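Local coordinates for protein fructose transport system repressor FruR (Pseudomonas putida, PDB 3O74) that regulates transcription, probably as a LacI-family DNA-binding repressor and activator, with fructose 1-phosphate as its preferred effector, at residues Arg48-Gln51 and Gln52-Arg55; Ala18-Ala21 and Lys22-Gln26; Gln147-Thr150 and Gly151-Arg155; Gln171-Ile174 and Asp175-Gly179. All coordinates share one frame; numbering follows the deposited sequence.

Contact 1 of 4, residues Arg48-Gln51 and Gln52-Arg55; sequences RQLQ and QLFR
Leu50 and Leu53 use different first torsions to meet. In Leu50 CG swings beside the backbone N (chi1 -66°), whereas in Leu53 it lies opposite that nitrogen and beside the carbonyl carbon (chi1 -179°). The two branched ends therefore run side by side in the same direction, and their nearest methyls, Leu50 CD2 and Leu53 CD2, are 4.0 Å apart. Phe54, one turn after Leu50, brings CD1 of its ring to 3.4 Å from Leu50 O, at a slant. The same carbonyl oxygen accepts the Phe54 N-H at 2.9 Å, so the base of the aromatic side chain is fixed by the helix itself. Arg55 N bonds to Gln51 O at 3.0 Å and Leu53 N to Gln49 O at 3.2 Å, while the bond from Gln52 N to Arg48 O, 3.3 Å long, is weak.

All of this belongs to helix 44-56, the connection of a beta-alpha-beta crossover in the N-terminal lobe of a periplasmic-binding-protein-like fold. Its apolar side rests on parallel strands: Leu50 and Phe54 both pack on Ile8 and Ala38, and Phe54 also on Leu36. Leu53 and Phe54 both pack on Leu36 of the second subunit, surroundings that suit large hydrocarbon groups. Glutamine and arginine suit the polar side. Gln51 carries OE1 to a hydrogen bond with Ser74 OG, and Arg48 forms a salt bridge with Asp72. Gln52 lies along the preceding turn, its CG 3.7 Å from Arg48 O.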
ATOM      1  N   ARG B  48     -10.127   8.273  17.606  1.00 27.97           N
ATOM      2  CA  ARG B  48     -11.069   8.153  18.709  1.00 32.78           C
ATOM      3  C   ARG B  48     -12.421   7.642  18.218  1.00 33.30           C
ATOM      4  O   ARG B  48     -13.089   6.871  18.908  1.00 35.46           O
ATOM      5  CB  ARG B  48     -11.208   9.479  19.460  1.00 41.52           C
ATOM      6  CG  ARG B  48      -9.925   9.905  20.163  1.00 46.40           C
ATOM      7  CD  ARG B  48     -10.162  11.031  21.154  1.00 52.25           C
ATOM      8  NE  ARG B  48      -8.906  11.564  21.679  1.00 56.16           N
ATOM      9  CZ  ARG B  48      -8.290  12.636  21.190  1.00 58.17           C
ATOM     10  NH1 ARG B  48      -8.820  13.295  20.167  1.00 55.95           N
ATOM     11  NH2 ARG B  48      -7.151  13.055  21.724  1.00 58.77           N
ATOM     12  N   GLN B  49     -12.813   8.058  17.018  1.00 32.89           N
ATOM     13  CA  GLN B  49     -14.018   7.526  16.389  1.00 39.06           C
ATOM     14  C   GLN B  49     -13.897   6.020  16.142  1.00 34.94           C
ATOM     15  O   GLN B  49     -14.862   5.277  16.307  1.00 34.08           O
ATOM     16  CB  GLN B  49     -14.310   8.243  15.067  1.00 43.29           C
ATOM     17  CG  GLN B  49     -14.698   9.704  15.211  1.00 53.34           C
ATOM     18  CD  GLN B  49     -15.414  10.243  13.984  1.00 64.00           C
ATOM     19  OE1 GLN B  49     -14.951  10.082  12.852  1.00 62.14           O
ATOM     20  NE2 GLN B  49     -16.555  10.888  14.205  1.00 70.81           N
ATOM     21  N   LEU B  50     -12.713   5.576  15.735  1.00 29.95           N
ATOM     22  CA  LEU B  50     -12.493   4.160  15.461  1.00 30.65           C
ATOM     23  C   LEU B  50     -12.460   3.341  16.747  1.00 32.76           C
ATOM     24  O   LEU B  50     -12.876   2.183  16.766  1.00 30.18           O
ATOM     25  CB  LEU B  50     -11.208   3.953  14.654  1.00 24.76           C
ATOM     26  CG  LEU B  50     -11.254   4.526  13.235  1.00 22.22           C
ATOM     27  CD1 LEU B  50      -9.945   4.274  12.509  1.00 22.73           C
ATOM     28  CD2 LEU B  50     -12.411   3.922  12.469  1.00 20.33           C
ATOM     29  N   GLN B  51     -11.966   3.950  17.821  1.00 33.77           N
ATOM     30  CA  GLN B  51     -11.986   3.312  19.131  1.00 34.59           C
ATOM     31  C   GLN B  51     -13.401   2.882  19.492  1.00 40.39           C
ATOM     32  O   GLN B  51     -13.641   1.725  19.836  1.00 41.84           O
ATOM     33  CB  GLN B  51     -11.471   4.267  20.206  1.00 39.54           C
ATOM     34  CG  GLN B  51      -9.987   4.545  20.150  1.00 42.00           C
ATOM     35  CD  GLN B  51      -9.534   5.413  21.303  1.00 44.41           C
ATOM     36  OE1 GLN B  51      -8.357   5.428  21.660  1.00 47.76           O
ATOM     37  NE2 GLN B  51     -10.473   6.137  21.900  1.00 43.25           N
ATOM     38  N   GLN B  52     -14.334   3.826  19.412  1.00 42.56           N
ATOM     39  CA  GLN B  52     -15.726   3.559  19.753  1.00 47.10           C
ATOM     40  C   GLN B  52     -16.301   2.490  18.842  1.00 46.54           C
ATOM     41  O   GLN B  52     -17.113   1.668  19.264  1.00 47.92           O
ATOM     42  CB  GLN B  52     -16.560   4.835  19.647  1.00 57.35           C
ATOM     43  CG  GLN B  52     -16.204   5.886  20.678  1.00 65.47           C
ATOM     44  CD  GLN B  52     -16.235   5.339  22.091  1.00 72.70           C
ATOM     45  OE1 GLN B  52     -15.192   5.055  22.682  1.00 72.73           O
ATOM     46  NE2 GLN B  52     -17.437   5.183  22.639  1.00 74.85           N
ATOM     47  N   LEU B  53     -15.870   2.511  17.587  1.00 44.81           N
ATOM     48  CA  LEU B  53     -16.333   1.549  16.600  1.00 41.51           C
ATOM     49  C   LEU B  53     -15.919   0.133  16.979  1.00 37.90           C
ATOM     50  O   LEU B  53     -16.748  -0.775  17.016  1.00 38.99           O
ATOM     51  CB  LEU B  53     -15.783   1.900  15.219  1.00 34.65           C
ATOM     52  CG  LEU B  53     -16.208   0.976  14.079  1.00 35.42           C
ATOM     53  CD1 LEU B  53     -17.717   0.977  13.940  1.00 36.30           C
ATOM     54  CD2 LEU B  53     -15.547   1.402  12.783  1.00 34.81           C
ATOM     55  N   PHE B  54     -14.636  -0.053  17.261  1.00 34.46           N
ATOM     56  CA  PHE B  54     -14.124  -1.379  17.586  1.00 35.94           C
ATOM     57  C   PHE B  54     -14.588  -1.885  18.944  1.00 42.64           C
ATOM     58  O   PHE B  54     -14.590  -3.091  19.195  1.00 46.08           O
ATOM     59  CB  PHE B  54     -12.600  -1.425  17.475  1.00 30.42           C
ATOM     60  CG  PHE B  54     -12.110  -1.539  16.064  1.00 30.40           C
ATOM     61  CD1 PHE B  54     -11.372  -0.523  15.484  1.00 31.04           C
ATOM     62  CD2 PHE B  54     -12.418  -2.656  15.303  1.00 33.72           C
ATOM     63  CE1 PHE B  54     -10.928  -0.627  14.178  1.00 30.60           C
ATOM     64  CE2 PHE B  54     -11.980  -2.768  13.992  1.00 32.20           C
ATOM     65  CZ  PHE B  54     -11.234  -1.752  13.428  1.00 31.17           C
ATOM     66  N   ARG B  55     -14.985  -0.965  19.817  1.00 47.99           N
ATOM     67  CA  ARG B  55     -15.548  -1.344  21.106  1.00 55.06           C
ATOM     68  C   ARG B  55     -16.973  -1.874  20.946  1.00 56.13           C
ATOM     69  O   ARG B  55     -17.313  -2.938  21.464  1.00 61.04           O
ATOM     70  CB  ARG B  55     -15.508  -0.165  22.080  1.00 62.91           C
ATOM     71  CG  ARG B  55     -16.274  -0.400  23.368  1.00 70.55           C
ATOM     72  CD  ARG B  55     -15.731   0.460  24.493  1.00 79.79           C
ATOM     73  NE  ARG B  55     -16.787   1.178  25.199  1.00 88.66           N
ATOM     74  CZ  ARG B  55     -16.929   2.499  25.184  1.00 92.61           C
ATOM     75  NH1 ARG B  55     -16.074   3.250  24.504  1.00 93.58           N
ATOM     76  NH2 ARG B  55     -17.921   3.068  25.855  1.00 93.76           N
TER

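Contact 2 of 4, residues Ala18-Ala21 and Lys22-Gln26; sequences ARIA and KQLEQ
Ile20 and Leu24 sit one turn apart on helix 15-30, the connection of the beta-alpha-beta unit formed with strands 4-9 and 34-39. Backbone hydrogen bonds set the spacing. Leu24 N reaches Ile20 O at 2.8 Å, Lys22 N reaches Ala18 O at 2.8 Å, and Glu25 N reaches Ala21 O at 3.0 Å.

The apolar contacts follow from this turn. Ile20 CG2 faces Leu24 CD1 at 4.2 Å. Ala21 and Leu24 lie on Phe7 and strand 34-39, and the small methyl of Ala21 suits this close packing on the sheet; Ile20 instead meets His234 and Ile237 of helix 234-250.

Polar contacts occupy another side, toward the second subunit. Lys22 holds its CG opposite the backbone N (chi1 -173°) and continues fully extended, a shape that carries NZ away from its own helix to a salt bridge with Asp11 of the second subunit. Arg19 forms another there with Glu13, and Glu25 accepts a hydrogen bond from the Ser39 backbone N of that subunit. Long chains are well suited to span such an interface.

Gln23 shows the closest van der Waals approach of a side-chain carbon to a carbonyl of the preceding turn: placed beside its own backbone N (chi1 -66°), CG stands 3.2 Å from Arg19 O.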
ATOM      1  N   ALA B  18       0.386  -1.889   5.328  1.00 29.51           N
ATOM      2  CA  ALA B  18      -0.362  -2.824   4.488  1.00 28.36           C
ATOM      3  C   ALA B  18       0.211  -4.237   4.590  1.00 25.56           C
ATOM      4  O   ALA B  18      -0.530  -5.215   4.718  1.00 27.85           O
ATOM      5  CB  ALA B  18      -0.370  -2.351   3.036  1.00 24.65           C
ATOM      6  N   ARG B  19       1.534  -4.336   4.537  1.00 23.16           N
ATOM      7  CA  ARG B  19       2.208  -5.619   4.649  1.00 28.07           C
ATOM      8  C   ARG B  19       1.939  -6.264   6.007  1.00 26.92           C
ATOM      9  O   ARG B  19       1.598  -7.446   6.094  1.00 26.48           O
ATOM     10  CB  ARG B  19       3.710  -5.452   4.436  1.00 39.00           C
ATOM     11  CG  ARG B  19       4.507  -6.702   4.752  1.00 53.06           C
ATOM     12  CD  ARG B  19       4.517  -7.680   3.596  1.00 63.50           C
ATOM     13  NE  ARG B  19       5.306  -7.175   2.479  1.00 72.35           N
ATOM     14  CZ  ARG B  19       6.260  -7.867   1.864  1.00 77.28           C
ATOM     15  NH1 ARG B  19       6.540  -9.103   2.255  1.00 76.35           N
ATOM     16  NH2 ARG B  19       6.928  -7.324   0.855  1.00 79.64           N
ATOM     17  N   ILE B  20       2.076  -5.480   7.069  1.00 25.51           N
ATOM     18  CA  ILE B  20       1.790  -5.976   8.406  1.00 26.23           C
ATOM     19  C   ILE B  20       0.325  -6.394   8.522  1.00 25.56           C
ATOM     20  O   ILE B  20       0.017  -7.471   9.026  1.00 26.53           O
ATOM     21  CB  ILE B  20       2.131  -4.926   9.483  1.00 24.78           C
ATOM     22  CG1 ILE B  20       3.648  -4.725   9.565  1.00 27.84           C
ATOM     23  CG2 ILE B  20       1.576  -5.351  10.832  1.00 22.03           C
ATOM     24  CD1 ILE B  20       4.072  -3.564  10.457  1.00 29.26           C
ATOM     25  N   ALA B  21      -0.576  -5.542   8.041  1.00 29.27           N
ATOM     26  CA  ALA B  21      -2.004  -5.848   8.072  1.00 29.37           C
ATOM     27  C   ALA B  21      -2.309  -7.145   7.327  1.00 29.35           C
ATOM     28  O   ALA B  21      -3.158  -7.928   7.749  1.00 26.26           O
ATOM     29  CB  ALA B  21      -2.810  -4.694   7.490  1.00 28.55           C
ATOM     30  N   LYS B  22      -1.606  -7.369   6.222  1.00 30.00           N
ATOM     31  CA  LYS B  22      -1.798  -8.581   5.433  1.00 34.82           C
ATOM     32  C   LYS B  22      -1.268  -9.805   6.170  1.00 32.09           C
ATOM     33  O   LYS B  22      -1.906 -10.857   6.185  1.00 33.23           O
ATOM     34  CB  LYS B  22      -1.100  -8.446   4.083  1.00 35.61           C
ATOM     35  CG  LYS B  22      -1.370  -9.578   3.107  1.00 37.29           C
ATOM     36  CD  LYS B  22      -0.615  -9.327   1.812  1.00 44.94           C
ATOM     37  CE  LYS B  22      -1.148 -10.159   0.658  1.00 48.56           C
ATOM     38  NZ  LYS B  22      -0.516  -9.732  -0.624  1.00 50.45           N
ATOM     39  N   GLN B  23      -0.098  -9.663   6.784  1.00 29.99           N
ATOM     40  CA  GLN B  23       0.502 -10.755   7.555  1.00 29.44           C
ATOM     41  C   GLN B  23      -0.330 -11.090   8.789  1.00 27.63           C
ATOM     42  O   GLN B  23      -0.435 -12.253   9.182  1.00 32.29           O
ATOM     43  CB  GLN B  23       1.928 -10.397   7.975  1.00 35.40           C
ATOM     44  CG  GLN B  23       2.902 -10.251   6.827  1.00 45.78           C
ATOM     45  CD  GLN B  23       3.237 -11.575   6.178  1.00 53.82           C
ATOM     46  OE1 GLN B  23       3.266 -11.685   4.954  1.00 59.71           O
ATOM     47  NE2 GLN B  23       3.487 -12.591   6.997  1.00 55.60           N
ATOM     48  N   LEU B  24      -0.906 -10.067   9.409  1.00 26.73           N
ATOM     49  CA  LEU B  24      -1.796 -10.283  10.542  1.00 29.08           C
ATOM     50  C   LEU B  24      -3.035 -11.048  10.101  1.00 29.32           C
ATOM     51  O   LEU B  24      -3.436 -12.013  10.747  1.00 33.92           O
ATOM     52  CB  LEU B  24      -2.219  -8.954  11.168  1.00 30.55           C
ATOM     53  CG  LEU B  24      -1.276  -8.301  12.174  1.00 31.78           C
ATOM     54  CD1 LEU B  24      -1.859  -6.978  12.649  1.00 31.60           C
ATOM     55  CD2 LEU B  24      -1.008  -9.226  13.359  1.00 25.11           C
ATOM     56  N   GLU B  25      -3.638 -10.617   8.999  1.00 31.65           N
ATOM     57  CA  GLU B  25      -4.885 -11.227   8.540  1.00 34.20           C
ATOM     58  C   GLU B  25      -4.694 -12.706   8.209  1.00 30.76           C
ATOM     59  O   GLU B  25      -5.555 -13.534   8.511  1.00 30.39           O
ATOM     60  CB  GLU B  25      -5.468 -10.466   7.342  1.00 39.66           C
ATOM     61  CG  GLU B  25      -6.939 -10.777   7.084  1.00 49.97           C
ATOM     62  CD  GLU B  25      -7.633  -9.728   6.228  1.00 59.88           C
ATOM     63  OE1 GLU B  25      -6.935  -8.998   5.493  1.00 66.93           O
ATOM     64  OE2 GLU B  25      -8.880  -9.633   6.291  1.00 54.16           O
ATOM     65  N   GLN B  26      -3.557 -13.029   7.600  1.00 30.37           N
ATOM     66  CA  GLN B  26      -3.228 -14.405   7.246  1.00 35.16           C
ATOM     67  C   GLN B  26      -3.075 -15.280   8.484  1.00 39.47           C
ATOM     68  O   GLN B  26      -3.686 -16.346   8.589  1.00 41.51           O
ATOM     69  CB  GLN B  26      -1.930 -14.447   6.442  1.00 41.87           C
ATOM     70  CG  GLN B  26      -2.100 -14.854   4.993  1.00 52.99           C
ATOM     71  CD  GLN B  26      -2.097 -13.667   4.052  1.00 57.88           C
ATOM     72  OE1 GLN B  26      -1.172 -13.494   3.258  1.00 58.07           O
ATOM     73  NE2 GLN B  26      -3.132 -12.838   4.140  1.00 59.10           N
TER

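Contact 3 of 4, residues Gln147-Thr150 and Gly151-Arg155; sequences QGYT and GEVRR
From Tyr149 to Gly151 the backbone leaves an extended conformation, turns at Thr150 and straightens again into strand 152-158, a path that folds the Tyr149 ring back over the residues just after it. The torsion of Tyr149 aids this: with CG opposite the backbone N (chi1 -176°), the ring comes to lie over Gly151. One face then lies against the peptide of Gly151, whose N is 3.2 Å above the ring plane and displaced toward the rim, while Tyr149 CE2 is 3.2 Å from Gly151 CA. Such intimate contact suits glycine, which has no side chain to push the ring off.

Two further neighbours meet the aromatic group differently. Glu152 O stands at its edge, near the plane and 3.8 Å from Tyr149 CE2. Val153 crosses the ring at a slant, its CG2 methyl 3.6 Å from Tyr149 CD2. The other methyl, Val153 CG1, lies under a face of the Arg155 guanidinium, whose NE forms a salt bridge with Asp143.

Strand 152-158 is an outermost strand of the sheet within this chain, paired with 122-128. Tyr149 spans the entry to it, packing on Ile123 and hydrogen-bonding through OH to Pro120 O. The side chain is thus held by dispersion over a face and by a directional bond at the hydroxyl, a mixture that tyrosine supplies and that should restrict the ring's rotation at this surface turn.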
ATOM      1  N   GLN B 147      28.016  12.017  17.319  1.00 55.59           N
ATOM      2  CA  GLN B 147      29.036  12.299  18.323  1.00 64.18           C
ATOM      3  C   GLN B 147      30.409  12.385  17.664  1.00 62.67           C
ATOM      4  O   GLN B 147      30.822  11.473  16.945  1.00 63.65           O
ATOM      5  CB  GLN B 147      29.035  11.228  19.416  1.00 71.85           C
ATOM      6  CG  GLN B 147      28.108  11.531  20.586  1.00 78.51           C
ATOM      7  CD  GLN B 147      28.683  12.571  21.532  1.00 85.95           C
ATOM      8  OE1 GLN B 147      29.860  12.516  21.892  1.00 88.58           O
ATOM      9  NE2 GLN B 147      27.849  13.518  21.945  1.00 87.00           N
ATOM     10  N   GLY B 148      31.108  13.490  17.907  1.00 59.76           N
ATOM     11  CA  GLY B 148      32.414  13.710  17.313  1.00 61.43           C
ATOM     12  C   GLY B 148      32.382  14.262  15.898  1.00 60.05           C
ATOM     13  O   GLY B 148      33.428  14.380  15.253  1.00 59.38           O
ATOM     14  N   TYR B 149      31.188  14.589  15.406  1.00 51.19           N
ATOM     15  CA  TYR B 149      31.039  15.184  14.078  1.00 45.39           C
ATOM     16  C   TYR B 149      31.192  16.704  14.139  1.00 46.67           C
ATOM     17  O   TYR B 149      30.613  17.363  15.004  1.00 47.07           O
ATOM     18  CB  TYR B 149      29.684  14.808  13.463  1.00 44.66           C
ATOM     19  CG  TYR B 149      29.480  15.300  12.044  1.00 45.73           C
ATOM     20  CD1 TYR B 149      30.133  14.696  10.977  1.00 47.74           C
ATOM     21  CD2 TYR B 149      28.620  16.356  11.769  1.00 47.78           C
ATOM     22  CE1 TYR B 149      29.943  15.139   9.674  1.00 51.17           C
ATOM     23  CE2 TYR B 149      28.421  16.804  10.472  1.00 43.91           C
ATOM     24  CZ  TYR B 149      29.086  16.192   9.429  1.00 49.00           C
ATOM     25  OH  TYR B 149      28.892  16.636   8.140  1.00 49.14           O
ATOM     26  N   THR B 150      31.962  17.253  13.207  1.00 54.55           N
ATOM     27  CA  THR B 150      32.294  18.674  13.232  1.00 62.50           C
ATOM     28  C   THR B 150      31.647  19.478  12.098  1.00 64.56           C
ATOM     29  O   THR B 150      31.831  20.695  12.012  1.00 64.76           O
ATOM     30  CB  THR B 150      33.818  18.882  13.187  1.00 65.12           C
ATOM     31  OG1 THR B 150      34.336  18.352  11.961  1.00 65.57           O
ATOM     32  CG2 THR B 150      34.483  18.177  14.364  1.00 62.76           C
ATOM     33  N   GLY B 151      30.895  18.797  11.236  1.00 58.73           N
ATOM     34  CA  GLY B 151      30.256  19.443  10.098  1.00 55.03           C
ATOM     35  C   GLY B 151      28.957  20.158  10.432  1.00 51.79           C
ATOM     36  O   GLY B 151      28.618  20.338  11.602  1.00 48.43           O
ATOM     37  N   GLU B 152      28.240  20.584   9.394  1.00 48.34           N
ATOM     38  CA  GLU B 152      26.936  21.215   9.563  1.00 47.17           C
ATOM     39  C   GLU B 152      25.871  20.146   9.780  1.00 40.65           C
ATOM     40  O   GLU B 152      25.792  19.183   9.023  1.00 39.03           O
ATOM     41  CB  GLU B 152      26.566  22.032   8.324  1.00 56.04           C
ATOM     42  CG  GLU B 152      27.687  22.878   7.739  1.00 67.27           C
ATOM     43  CD  GLU B 152      27.882  24.192   8.470  1.00 79.50           C
ATOM     44  OE1 GLU B 152      28.559  25.084   7.916  1.00 86.20           O
ATOM     45  OE2 GLU B 152      27.357  24.339   9.594  1.00 81.69           O
ATOM     46  N   VAL B 153      25.051  20.320  10.811  1.00 35.70           N
ATOM     47  CA  VAL B 153      23.934  19.407  11.051  1.00 38.84           C
ATOM     48  C   VAL B 153      22.616  20.165  11.094  1.00 39.36           C
ATOM     49  O   VAL B 153      22.505  21.196  11.758  1.00 43.55           O
ATOM     50  CB  VAL B 153      24.100  18.622  12.361  1.00 42.00           C
ATOM     51  CG1 VAL B 153      22.908  17.688  12.580  1.00 40.08           C
ATOM     52  CG2 VAL B 153      25.398  17.838  12.345  1.00 47.17           C
ATOM     53  N   ARG B 154      21.619  19.652  10.380  1.00 32.97           N
ATOM     54  CA  ARG B 154      20.298  20.257  10.388  1.00 34.48           C
ATOM     55  C   ARG B 154      19.253  19.190  10.655  1.00 30.57           C
ATOM     56  O   ARG B 154      19.370  18.062  10.177  1.00 31.16           O
ATOM     57  CB  ARG B 154      20.010  20.942   9.053  1.00 36.42           C
ATOM     58  CG  ARG B 154      20.928  22.105   8.727  1.00 40.90           C
ATOM     59  CD  ARG B 154      20.628  23.324   9.584  1.00 45.62           C
ATOM     60  NE  ARG B 154      21.376  24.491   9.124  1.00 49.49           N
ATOM     61  CZ  ARG B 154      22.653  24.720   9.411  1.00 53.28           C
ATOM     62  NH1 ARG B 154      23.331  23.860  10.161  1.00 53.91           N
ATOM     63  NH2 ARG B 154      23.255  25.808   8.947  1.00 50.29           N
ATOM     64  N   ARG B 155      18.237  19.546  11.430  1.00 29.98           N
ATOM     65  CA  ARG B 155      17.131  18.640  11.696  1.00 35.93           C
ATOM     66  C   ARG B 155      15.824  19.336  11.359  1.00 37.14           C
ATOM     67  O   ARG B 155      15.532  20.416  11.878  1.00 37.10           O
ATOM     68  CB  ARG B 155      17.134  18.199  13.160  1.00 41.52           C
ATOM     69  CG  ARG B 155      18.389  17.456  13.576  1.00 45.04           C
ATOM     70  CD  ARG B 155      18.515  17.403  15.086  1.00 46.97           C
ATOM     71  NE  ARG B 155      19.786  16.824  15.512  1.00 45.73           N
ATOM     72  CZ  ARG B 155      20.908  17.517  15.677  1.00 47.50           C
ATOM     73  NH1 ARG B 155      20.927  18.824  15.447  1.00 41.13           N
ATOM     74  NH2 ARG B 155      22.015  16.902  16.070  1.00 46.78           N
TER

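Contact 4 of 4, residues Gln171-Ile174 and Asp175-Gly179; sequences QQLI and DDLGG
Asp175 N donates to Gln171 O at 2.8 Å in a nearly straight bond (168°), and Leu177 N reaches Leu173 O at 2.9 Å. The last carbonyl of this series, Ile174 O, collects several donors. Gly178 N is 2.8 Å away, and Gly179 N at 3.1 Å and Leu177 N add weak bonds. The last carbonyls of a helix lack the amides of a following turn, and at Ile174 O the N-H groups of the departing chain take that place.

This is the C-terminal end of helix 163-177. Gly178 leaves helical conformation with a positive phi of 81°, a value that glycine tolerates because no CB presses on the preceding carbonyl. Together with the six-to-one bond from Gly179 N to Ile174 O, weak as it is, this makes a Schellman-like ending. A CA-H...O contact joins Ile174 CA to Gly179 O at 3.6 Å, where the departing chain passes back beside the last turn. The helix connects strand 152-158 to strand 183-186 in the C-terminal lobe.

The carboxylates lie against carbonyls of the previous turn. Asp176 places CG beside its own backbone N (chi1 -71°), which leaves that carbon 3.0 Å from Gln172 O; its OD2 is hydrogen-bonded to Tyr156 OH. Asp175 crosses Gln171 obliquely, and acidic groups so near a helix C-terminus are probably electrostatically unfavourable. Farther round, Leu173 and Leu177 lie side by side, CD1 to CD1 at 3.9 Å. Leu173 also packs on Tyr156 and Pro181, and the branched Ile174 fills against Leu180, Thr198 and Arg202.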
ATOM      1  N   GLN B 171      12.788  21.471   0.523  1.00 37.29           N
ATOM      2  CA  GLN B 171      12.906  22.833   0.004  1.00 41.83           C
ATOM      3  C   GLN B 171      13.462  23.762   1.070  1.00 42.75           C
ATOM      4  O   GLN B 171      14.423  24.493   0.835  1.00 44.16           O
ATOM      5  CB  GLN B 171      11.548  23.359  -0.462  1.00 47.63           C
ATOM      6  CG  GLN B 171      11.234  23.093  -1.916  1.00 53.72           C
ATOM      7  CD  GLN B 171      12.164  23.829  -2.862  1.00 55.69           C
ATOM      8  OE1 GLN B 171      12.866  24.764  -2.473  1.00 54.23           O
ATOM      9  NE2 GLN B 171      12.168  23.406  -4.118  1.00 57.17           N
ATOM     10  N   GLN B 172      12.842  23.725   2.244  1.00 44.95           N
ATOM     11  CA  GLN B 172      13.245  24.565   3.364  1.00 45.27           C
ATOM     12  C   GLN B 172      14.708  24.310   3.711  1.00 41.31           C
ATOM     13  O   GLN B 172      15.452  25.237   4.021  1.00 44.68           O
ATOM     14  CB  GLN B 172      12.343  24.285   4.569  1.00 51.04           C
ATOM     15  CG  GLN B 172      12.644  25.099   5.816  1.00 64.92           C
ATOM     16  CD  GLN B 172      11.686  24.781   6.954  1.00 72.76           C
ATOM     17  OE1 GLN B 172      12.031  24.912   8.130  1.00 73.75           O
ATOM     18  NE2 GLN B 172      10.476  24.352   6.607  1.00 74.61           N
ATOM     19  N   LEU B 173      15.113  23.047   3.642  1.00 38.26           N
ATOM     20  CA  LEU B 173      16.494  22.659   3.905  1.00 36.22           C
ATOM     21  C   LEU B 173      17.443  23.252   2.870  1.00 39.98           C
ATOM     22  O   LEU B 173      18.446  23.882   3.213  1.00 41.77           O
ATOM     23  CB  LEU B 173      16.622  21.135   3.903  1.00 32.62           C
ATOM     24  CG  LEU B 173      18.032  20.580   4.103  1.00 36.75           C
ATOM     25  CD1 LEU B 173      18.614  21.080   5.419  1.00 40.30           C
ATOM     26  CD2 LEU B 173      18.031  19.059   4.056  1.00 39.19           C
ATOM     27  N   ILE B 174      17.125  23.039   1.599  1.00 35.30           N
ATOM     28  CA  ILE B 174      17.938  23.567   0.508  1.00 34.12           C
ATOM     29  C   ILE B 174      18.029  25.085   0.584  1.00 40.33           C
ATOM     30  O   ILE B 174      19.108  25.659   0.431  1.00 43.69           O
ATOM     31  CB  ILE B 174      17.359  23.151  -0.861  1.00 31.55           C
ATOM     32  CG1 ILE B 174      17.572  21.654  -1.084  1.00 33.48           C
ATOM     33  CG2 ILE B 174      17.997  23.959  -1.994  1.00 37.60           C
ATOM     34  CD1 ILE B 174      16.790  21.093  -2.258  1.00 35.14           C
ATOM     35  N   ASP B 175      16.894  25.731   0.825  1.00 45.42           N
ATOM     36  CA  ASP B 175      16.858  27.184   0.948  1.00 51.46           C
ATOM     37  C   ASP B 175      17.709  27.664   2.123  1.00 52.67           C
ATOM     38  O   ASP B 175      18.254  28.766   2.086  1.00 55.60           O
ATOM     39  CB  ASP B 175      15.415  27.685   1.089  1.00 54.92           C
ATOM     40  CG  ASP B 175      14.597  27.487  -0.180  1.00 64.98           C
ATOM     41  OD1 ASP B 175      15.146  26.969  -1.175  1.00 71.22           O
ATOM     42  OD2 ASP B 175      13.399  27.850  -0.182  1.00 66.89           O
ATOM     43  N   ASP B 176      17.831  26.832   3.156  1.00 47.41           N
ATOM     44  CA  ASP B 176      18.569  27.208   4.364  1.00 52.20           C
ATOM     45  C   ASP B 176      20.077  26.943   4.292  1.00 46.32           C
ATOM     46  O   ASP B 176      20.860  27.629   4.949  1.00 42.77           O
ATOM     47  CB  ASP B 176      17.963  26.533   5.601  1.00 56.68           C
ATOM     48  CG  ASP B 176      16.616  27.120   5.987  1.00 62.75           C
ATOM     49  OD1 ASP B 176      16.192  28.108   5.352  1.00 66.55           O
ATOM     50  OD2 ASP B 176      15.979  26.597   6.925  1.00 63.92           O
ATOM     51  N   LEU B 177      20.475  25.947   3.503  1.00 41.30           N
ATOM     52  CA  LEU B 177      21.891  25.639   3.307  1.00 35.76           C
ATOM     53  C   LEU B 177      22.463  26.373   2.101  1.00 43.91           C
ATOM     54  O   LEU B 177      23.678  26.552   1.987  1.00 53.84           O
ATOM     55  CB  LEU B 177      22.112  24.134   3.130  1.00 37.69           C
ATOM     56  CG  LEU B 177      22.042  23.249   4.371  1.00 39.51           C
ATOM     57  CD1 LEU B 177      22.190  21.791   3.971  1.00 44.74           C
ATOM     58  CD2 LEU B 177      23.119  23.651   5.366  1.00 48.23           C
ATOM     59  N   GLY B 178      21.583  26.807   1.204  1.00 39.31           N
ATOM     60  CA  GLY B 178      22.013  27.401  -0.047  1.00 44.19           C
ATOM     61  C   GLY B 178      22.373  26.327  -1.056  1.00 47.79           C
ATOM     62  O   GLY B 178      23.022  26.602  -2.065  1.00 49.89           O
ATOM     63  N   GLY B 179      21.953  25.097  -0.775  1.00 42.71           N
ATOM     64  CA  GLY B 179      22.216  23.972  -1.654  1.00 43.53           C
ATOM     65  C   GLY B 179      21.876  22.653  -0.987  1.00 39.65           C
ATOM     66  O   GLY B 179      21.342  22.632   0.124  1.00 40.65           O
TER

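Along the chain the order is contact 2, contact 1, contact 3, contact 4. The first two lie on helices 15-30 and 44-56, which flank strand 34-39 in sequence; their centres are 20 Å apart and both touch the second subunit, so the N-terminal lobe supplies this part of the dimer interface. Contacts 3 and 4 belong to the C-terminal lobe, about 39 to 44 Å from the other two between centres, and no other chain of the assembly touches them. Their own centres are 16 Å apart, and strand 152-158 leads directly to helix 163-177. There they meet, Arg154 CB lying 3.9 Å from Leu173 CD1, which packs the helix onto the outer strand.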